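Local coordinates for protein MamA (Candidatus Magnetobacterium bavaricum, PDB 3VTX) that is a tetratricopeptide-repeat protein, an all-helical scaffold of the kind that commonly mediates protein-protein interactions, at residues Y130-T133 / I134-K137; V161-F164 / K165-L168. All coordinates share one frame; numbering follows the deposited sequence.

Contact 1. Residues Y130-T133 / I134-K137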
# COMPACT_ATOMS: atom_id res chain seq x y z
N TYR A 130 13.01 1.34 -4.29
CA TYR A 130 13.38 0.20 -3.45
C TYR A 130 14.59 0.46 -2.50
O TYR A 130 14.63 -0.11 -1.39
CB TYR A 130 13.72 -1.04 -4.29
CG TYR A 130 12.64 -1.54 -5.23
CD1 TYR A 130 11.33 -1.62 -4.82
CD2 TYR A 130 12.97 -2.02 -6.52
CE1 TYR A 130 10.34 -2.18 -5.67
CE2 TYR A 130 11.97 -2.56 -7.40
CZ TYR A 130 10.67 -2.56 -6.96
OH TYR A 130 9.71 -3.21 -7.74
N GLU A 131 15.58 1.19 -3.01
CA GLU A 131 16.75 1.58 -2.24
C GLU A 131 16.27 2.39 -1.03
O GLU A 131 16.74 2.15 0.11
CB GLU A 131 17.71 2.37 -3.12
CG GLU A 131 18.51 1.45 -4.03
CD GLU A 131 19.45 2.14 -4.94
OE1 GLU A 131 19.26 3.35 -5.21
OE2 GLU A 131 20.41 1.46 -5.40
N LYS A 132 15.31 3.27 -1.26
CA LYS A 132 14.77 4.09 -0.16
C LYS A 132 14.09 3.20 0.80
O LYS A 132 14.22 3.39 1.99
CB LYS A 132 13.82 5.16 -0.65
CG LYS A 132 13.44 6.20 0.32
CD LYS A 132 14.59 7.17 0.67
CE LYS A 132 14.10 8.14 1.79
NZ LYS A 132 15.24 8.85 2.46
N THR A 133 13.32 2.18 0.31
CA THR A 133 12.66 1.21 1.15
C THR A 133 13.63 0.51 2.07
O THR A 133 13.38 0.36 3.25
CB THR A 133 11.85 0.14 0.35
OG1 THR A 133 10.88 0.81 -0.51
CG2 THR A 133 11.17 -0.88 1.24
N ILE A 134 14.74 0.05 1.51
CA ILE A 134 15.74 -0.65 2.28
C ILE A 134 16.47 0.32 3.26
O ILE A 134 16.90 -0.12 4.32
CB ILE A 134 16.78 -1.30 1.35
CG1 ILE A 134 16.07 -2.51 0.70
CG2 ILE A 134 18.05 -1.69 2.14
CD1 ILE A 134 16.91 -3.11 -0.48
N SER A 135 16.61 1.57 2.91
CA SER A 135 17.25 2.55 3.84
C SER A 135 16.41 2.70 5.10
O SER A 135 16.96 2.96 6.21
CB SER A 135 17.53 3.88 3.15
OG SER A 135 16.33 4.60 2.89
N ILE A 136 15.10 2.53 4.99
CA ILE A 136 14.19 2.63 6.12
C ILE A 136 14.05 1.31 6.82
O ILE A 136 13.97 1.28 8.04
CB ILE A 136 12.76 3.17 5.65
CG1 ILE A 136 12.91 4.49 4.90
CG2 ILE A 136 11.81 3.35 6.80
CD1 ILE A 136 11.70 4.75 3.92
N LYS A 137 13.88 0.21 6.08
CA LYS A 137 13.68 -1.13 6.61
C LYS A 137 14.71 -2.08 5.98
O LYS A 137 14.41 -2.84 5.02
CB LYS A 137 12.31 -1.66 6.27
CG LYS A 137 11.19 -0.78 6.82
CD LYS A 137 10.98 -1.07 8.29
CE LYS A 137 9.62 -0.43 8.81
NZ LYS A 137 9.14 -1.15 10.05

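Contact 2. Residues V161-F164 / K165-L168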
# COMPACT_ATOMS: atom_id res chain seq x y z
N VAL A 161 21.89 -10.71 -9.91
CA VAL A 161 22.23 -11.85 -9.09
C VAL A 161 22.92 -11.39 -7.80
O VAL A 161 22.67 -11.97 -6.75
CB VAL A 161 23.12 -12.84 -9.88
CG1 VAL A 161 23.76 -13.83 -8.94
CG2 VAL A 161 22.30 -13.53 -10.98
N LYS A 162 23.58 -10.26 -7.83
CA LYS A 162 24.16 -9.68 -6.63
C LYS A 162 23.05 -9.39 -5.59
O LYS A 162 23.18 -9.72 -4.37
CB LYS A 162 24.90 -8.34 -6.93
CG LYS A 162 25.25 -7.54 -5.71
CD LYS A 162 26.26 -6.37 -6.06
CE LYS A 162 25.99 -5.10 -5.21
NZ LYS A 162 26.43 -3.78 -5.92
N TYR A 163 21.91 -8.87 -6.05
CA TYR A 163 20.80 -8.54 -5.11
C TYR A 163 19.99 -9.74 -4.71
O TYR A 163 19.58 -9.80 -3.55
CB TYR A 163 19.92 -7.47 -5.72
CG TYR A 163 20.54 -6.09 -5.42
CD1 TYR A 163 21.42 -5.51 -6.29
CD2 TYR A 163 20.15 -5.39 -4.28
CE1 TYR A 163 22.00 -4.28 -6.01
CE2 TYR A 163 20.73 -4.13 -4.00
CZ TYR A 163 21.63 -3.61 -4.89
OH TYR A 163 22.27 -2.39 -4.69
N PHE A 164 19.78 -10.69 -5.63
CA PHE A 164 19.19 -11.97 -5.24
C PHE A 164 19.98 -12.67 -4.14
O PHE A 164 19.46 -13.18 -3.16
CB PHE A 164 18.99 -12.88 -6.41
CG PHE A 164 17.97 -12.33 -7.44
CD1 PHE A 164 16.75 -11.95 -7.05
CD2 PHE A 164 18.29 -12.32 -8.77
CE1 PHE A 164 15.78 -11.49 -7.97
CE2 PHE A 164 17.33 -11.87 -9.69
CZ PHE A 164 16.11 -11.45 -9.25
N LYS A 165 21.33 -12.61 -4.29
CA LYS A 165 22.21 -13.16 -3.29
C LYS A 165 22.15 -12.35 -2.00
O LYS A 165 22.20 -12.96 -0.89
CB LYS A 165 23.61 -13.17 -3.84
CG LYS A 165 23.91 -14.38 -4.70
CD LYS A 165 25.34 -14.34 -5.24
CE LYS A 165 25.59 -15.48 -6.16
NZ LYS A 165 27.10 -16.04 -6.22
N LYS A 166 22.01 -11.05 -2.05
CA LYS A 166 21.87 -10.24 -0.84
C LYS A 166 20.65 -10.66 -0.07
O LYS A 166 20.68 -10.75 1.17
CB LYS A 166 21.81 -8.73 -1.00
CG LYS A 166 23.05 -8.05 -1.47
CD LYS A 166 22.73 -6.50 -1.68
CE LYS A 166 23.81 -5.71 -2.35
NZ LYS A 166 24.75 -5.27 -1.29
N ALA A 167 19.54 -10.89 -0.78
CA ALA A 167 18.34 -11.36 -0.14
C ALA A 167 18.58 -12.66 0.62
O ALA A 167 18.09 -12.85 1.69
CB ALA A 167 17.17 -11.56 -1.20
N LEU A 168 19.28 -13.59 0.01
CA LEU A 168 19.54 -14.87 0.65
C LEU A 168 20.43 -14.63 1.88
O LEU A 168 20.28 -15.26 2.92
CB LEU A 168 20.23 -15.79 -0.28
CG LEU A 168 19.32 -16.54 -1.25
CD1 LEU A 168 20.13 -17.03 -2.52
CD2 LEU A 168 18.70 -17.77 -0.54

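Contact 1. Residues Y130-T133 / I134-K137
K132 O takes two donors from the next turn of the helix. S135 OG donates to K132 O at 2.6 Å, well off the line of the carbonyl (C=O...OG 120°). I136 N lies nearer the line of that carbonyl (C=O...N 154°), 3.2 Å from K132 O. The serine hydroxyl gets there because chi1 of 71° sets OG between its own backbone N and carbonyl carbon, turned back toward the preceding turn. K132 CD then lies alongside that hydroxyl, 3.8 Å from S135 OG. At the helix end, K137 N closes the last bond on T133 O (2.9 Å), in the carbonyl plane; I136 N adds a weak one to the same oxygen. K137 is the first residue to depart from helical angles. Further out, the isoleucines lean on carbonyls: I134 CG1 sits 3.5 Å from Y130 O, and I136 CD1 is equally far from K132 O. T133 OG1, beside its own backbone N, is hydrogen-bonded to A129 O in the preceding turn. Side chains of helix 123-136 pack against two other helices: Y130 and I134 on I147 of helix 141-153, K132 and T133 on Y110 of helix 107-119, where the Y130 ring also meets that of Y111.

Contact 2. Residues V161-F164 / K165-L168
K165 N donates to V161 O at 2.9 Å with an N-H...O angle of 160°, one of four successive i to i+4 backbone bonds here. The next, from K166 N to K162 O, is as short but more bent, at 143°. Over this backbone the K166 side chain runs beside two residues of the preceding turn, pointing the same way as both. Its CE stands over one face of the Y163 ring, 4.0 Å from the centroid and displaced toward the rim, a CH-pi contact; K166 CD is 3.8 Å from Y163 CD2. The ammonium adds at most a weak, long cation-pi attraction. K166 CE also meets K162 CE at 3.6 Å, so methylene touches methylene, while K162 NZ and K166 NZ stay 5.1 Å apart. That spacing probably costs little, since K162 NZ is salt-bridged to E159. V161 and K165 make a separate apolar pair: with V161 CG1 anti to the backbone N (chi1 165°), this methyl reaches K165 CE at 3.7 Å, the chains crossing at a slant. Y163 rests on I147 and A167 on Y144 of helix 141-153, the antiparallel helix-turn-helix packing that defines a tetratricopeptide repeat.

Overall arrangement
Contact 1 and contact 2 lie on helices 123-136 and 157-169 of the tetratricopeptide array, with centres 15 Å apart and nearest atoms about 4 Å apart without touching. Helix 141-153 joins them: I147 receives Y130 and I134 from contact 1 and Y163 from contact 2, and Y144 is shared by I134, K166 and A167. The two differ in burial: contact 1, about 15 Å from the centre of the chain, is partly buried, whereas contact 2, about 24 Å out on the same side, is a surface contact. Contact 1 runs off the end of its helix at K137, whereas contact 2 lies wholly within a helix that continues past it.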